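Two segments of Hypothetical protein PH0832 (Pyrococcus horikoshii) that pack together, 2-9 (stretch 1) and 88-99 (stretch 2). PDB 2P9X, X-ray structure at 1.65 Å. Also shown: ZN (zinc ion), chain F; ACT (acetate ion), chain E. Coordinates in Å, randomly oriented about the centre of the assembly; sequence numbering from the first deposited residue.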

# COMPACT_ATOMS: atom_id res chain seq x y z
N SER A 2 23.13 17.37 -14.05
CA SER A 2 23.05 18.85 -13.96
C SER A 2 22.83 19.27 -12.52
O SER A 2 22.56 18.44 -11.65
CB SER A 2 21.88 19.36 -14.79
OG SER A 2 20.65 18.83 -14.30
N LYS A 3 22.94 20.57 -12.27
CA LYS A 3 22.73 21.09 -10.93
C LYS A 3 21.31 20.75 -10.46
O LYS A 3 21.11 20.35 -9.31
CB LYS A 3 22.95 22.61 -10.90
CG LYS A 3 24.41 23.01 -11.05
CD LYS A 3 24.60 24.53 -11.07
CE LYS A 3 24.11 25.15 -12.36
NZ LYS A 3 24.44 26.60 -12.42
N GLY A 4 20.34 20.91 -11.34
CA GLY A 4 18.96 20.63 -10.97
C GLY A 4 18.69 19.15 -10.73
O GLY A 4 17.96 18.78 -9.81
N ARG A 5 19.27 18.30 -11.57
CA ARG A 5 19.08 16.86 -11.44
C ARG A 5 19.70 16.39 -10.13
O ARG A 5 19.14 15.56 -9.42
CB ARG A 5 19.73 16.15 -12.63
CG ARG A 5 19.49 14.64 -12.73
CD ARG A 5 19.97 14.17 -14.10
NE ARG A 5 19.66 12.77 -14.43
CZ ARG A 5 20.45 11.74 -14.16
NH1 ARG A 5 21.60 11.92 -13.54
NH2 ARG A 5 20.11 10.52 -14.57
N ASP A 6 20.88 16.93 -9.82
CA ASP A 6 21.58 16.57 -8.59
C ASP A 6 20.77 17.00 -7.36
O ASP A 6 20.54 16.21 -6.45
CB ASP A 6 22.96 17.24 -8.58
CG ASP A 6 23.73 16.99 -7.30
OD1 ASP A 6 23.75 15.83 -6.84
OD2 ASP A 6 24.33 17.94 -6.77
N ILE A 7 20.32 18.25 -7.35
CA ILE A 7 19.56 18.77 -6.22
C ILE A 7 18.23 18.04 -6.01
O ILE A 7 17.86 17.72 -4.88
CB ILE A 7 19.29 20.27 -6.38
CG1 ILE A 7 20.61 21.03 -6.36
CG2 ILE A 7 18.39 20.76 -5.25
CD1 ILE A 7 20.48 22.50 -6.74
N LEU A 8 17.51 17.76 -7.09
CA LEU A 8 16.24 17.06 -6.93
C LEU A 8 16.46 15.63 -6.43
O LEU A 8 15.79 15.18 -5.51
CB LEU A 8 15.46 17.03 -8.24
CG LEU A 8 14.13 16.26 -8.16
CD1 LEU A 8 13.27 16.84 -7.04
CD2 LEU A 8 13.39 16.34 -9.48
N THR A 9 17.40 14.93 -7.04
CA THR A 9 17.67 13.55 -6.66
C THR A 9 18.11 13.43 -5.21
O THR A 9 17.59 12.60 -4.47
CB THR A 9 18.72 12.91 -7.59
OG1 THR A 9 18.24 12.95 -8.94
CG2 THR A 9 18.96 11.44 -7.21
N GLU A 88 5.59 19.70 -12.69
CA GLU A 88 5.74 21.15 -12.61
C GLU A 88 7.01 21.49 -11.83
O GLU A 88 7.68 22.48 -12.13
CB GLU A 88 4.54 21.78 -11.91
CG GLU A 88 3.26 21.72 -12.71
CD GLU A 88 2.07 22.31 -11.97
OE1 GLU A 88 2.25 22.77 -10.81
OE2 GLU A 88 0.96 22.32 -12.54
N LEU A 89 7.33 20.67 -10.83
CA LEU A 89 8.52 20.90 -10.02
C LEU A 89 9.79 20.78 -10.85
O LEU A 89 10.71 21.60 -10.72
CB LEU A 89 8.57 19.90 -8.85
CG LEU A 89 9.70 20.10 -7.84
CD1 LEU A 89 9.47 21.39 -7.06
CD2 LEU A 89 9.76 18.90 -6.89
N VAL A 90 9.85 19.77 -11.70
CA VAL A 90 11.01 19.56 -12.55
C VAL A 90 11.10 20.69 -13.57
O VAL A 90 12.18 21.19 -13.87
CB VAL A 90 10.92 18.20 -13.29
CG1 VAL A 90 12.02 18.09 -14.34
CG2 VAL A 90 11.05 17.06 -12.28
N SER A 91 9.95 21.11 -14.08
CA SER A 91 9.90 22.19 -15.05
C SER A 91 10.43 23.48 -14.42
O SER A 91 11.19 24.21 -15.04
CB SER A 91 8.48 22.41 -15.55
OG SER A 91 8.06 21.32 -16.36
N GLU A 92 10.02 23.74 -13.19
CA GLU A 92 10.45 24.93 -12.48
C GLU A 92 11.94 24.89 -12.18
O GLU A 92 12.64 25.89 -12.31
CB GLU A 92 9.65 25.11 -11.19
CG GLU A 92 8.17 24.77 -11.37
CD GLU A 92 7.24 25.81 -10.77
OE1 GLU A 92 7.71 26.93 -10.47
OE2 GLU A 92 6.04 25.51 -10.62
N ILE A 93 12.44 23.72 -11.78
CA ILE A 93 13.86 23.57 -11.49
C ILE A 93 14.69 23.83 -12.75
O ILE A 93 15.73 24.48 -12.70
CB ILE A 93 14.19 22.16 -10.96
CG1 ILE A 93 13.59 21.98 -9.57
CG2 ILE A 93 15.70 21.96 -10.92
CD1 ILE A 93 13.76 20.57 -9.02
N ARG A 94 14.22 23.31 -13.88
CA ARG A 94 14.92 23.50 -15.14
C ARG A 94 14.93 24.98 -15.53
O ARG A 94 15.89 25.47 -16.12
CB ARG A 94 14.28 22.66 -16.25
CG ARG A 94 14.51 21.16 -16.07
CD ARG A 94 13.73 20.34 -17.09
NE ARG A 94 14.14 20.62 -18.46
CZ ARG A 94 15.24 20.14 -19.03
NH1 ARG A 94 16.06 19.35 -18.34
NH2 ARG A 94 15.52 20.44 -20.29
N LYS A 95 13.86 25.70 -15.18
CA LYS A 95 13.79 27.12 -15.50
C LYS A 95 14.74 27.91 -14.60
O LYS A 95 15.39 28.86 -15.05
CB LYS A 95 12.36 27.64 -15.32
CG LYS A 95 11.36 27.05 -16.30
CD LYS A 95 10.00 27.70 -16.16
CE LYS A 95 9.00 27.09 -17.14
NZ LYS A 95 7.65 27.69 -17.01
N ILE A 96 14.84 27.50 -13.34
CA ILE A 96 15.72 28.17 -12.39
C ILE A 96 17.19 28.05 -12.79
O ILE A 96 17.94 29.02 -12.70
CB ILE A 96 15.54 27.59 -10.96
CG1 ILE A 96 14.16 27.97 -10.42
CG2 ILE A 96 16.64 28.10 -10.05
CD1 ILE A 96 13.87 27.41 -9.04
N TYR A 97 17.59 26.87 -13.24
CA TYR A 97 18.98 26.62 -13.62
C TYR A 97 19.26 26.74 -15.12
O TYR A 97 20.40 26.57 -15.56
CB TYR A 97 19.41 25.24 -13.13
CG TYR A 97 19.41 25.14 -11.62
CD1 TYR A 97 20.39 25.77 -10.86
CD2 TYR A 97 18.38 24.47 -10.95
CE1 TYR A 97 20.36 25.74 -9.48
CE2 TYR A 97 18.34 24.43 -9.56
CZ TYR A 97 19.32 25.07 -8.83
OH TYR A 97 19.27 25.07 -7.46
N GLY A 98 18.22 27.04 -15.90
CA GLY A 98 18.39 27.17 -17.33
C GLY A 98 18.85 25.86 -17.94
O GLY A 98 19.78 25.84 -18.75
N GLU A 99 18.21 24.77 -17.55
CA GLU A 99 18.56 23.44 -18.05
C GLU A 99 17.50 22.94 -19.02
O GLU A 99 16.48 23.64 -19.19
CB GLU A 99 18.66 22.45 -16.89
CG GLU A 99 19.46 22.97 -15.72
CD GLU A 99 19.47 22.00 -14.56
OE1 GLU A 99 18.52 21.20 -14.44
OE2 GLU A 99 20.43 22.04 -13.77
OXT GLU A 99 17.71 21.85 -19.60
ZN ZN F . 24.84 16.55 -13.15
C ACT E . 23.51 14.65 -11.66
O ACT E . 22.93 14.48 -12.75
OXT ACT E . 24.43 15.48 -11.47
CH3 ACT E . 23.06 13.80 -10.47

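Helix 88-97 runs against helix 3-9 at 137° between their N-to-C directions, so walking up stretch 2 means walking back down stretch 1. The buried end comes first. Leu 89 and Val 90 receive Leu 8, whose two methyls split the work: CD1 lies 4.1 Å from Leu 89 CD2, and CD2 lies 3.7 Å from Val 90 CG2. Branched aliphatic chains suit this place, having nothing polar to satisfy.

One turn on, Ile 93 meets Leu 8 (CD1 to Leu 8 CB, 4.0 Å) and lays its CG2 3.5 Å from Gly 4 CA. Glycine is what lets the backbones come so near, with the CA atoms of Gly 4 and Ile 93 5.9 Å apart; a CB on Gly 4 would fall 2.7 Å from Ile 93 CG2 and 2.4 Å from Glu 99 OE1.

Tyr 97, chi1 m, covers this thin spot with one ring face under Gly 4 N and Lys 3 CB, while Ile 7 CD1 packs 3.5 Å from Tyr 97 CZ.

Gly 98, with positive phi, takes the chain out of the helix. Glu 99 then extends its side chain to the start of helix 3-9, where backbone NH groups lack helical partners: Gly 4 N donates to Glu 99 OE2 at 2.7 Å, a well-aligned bond.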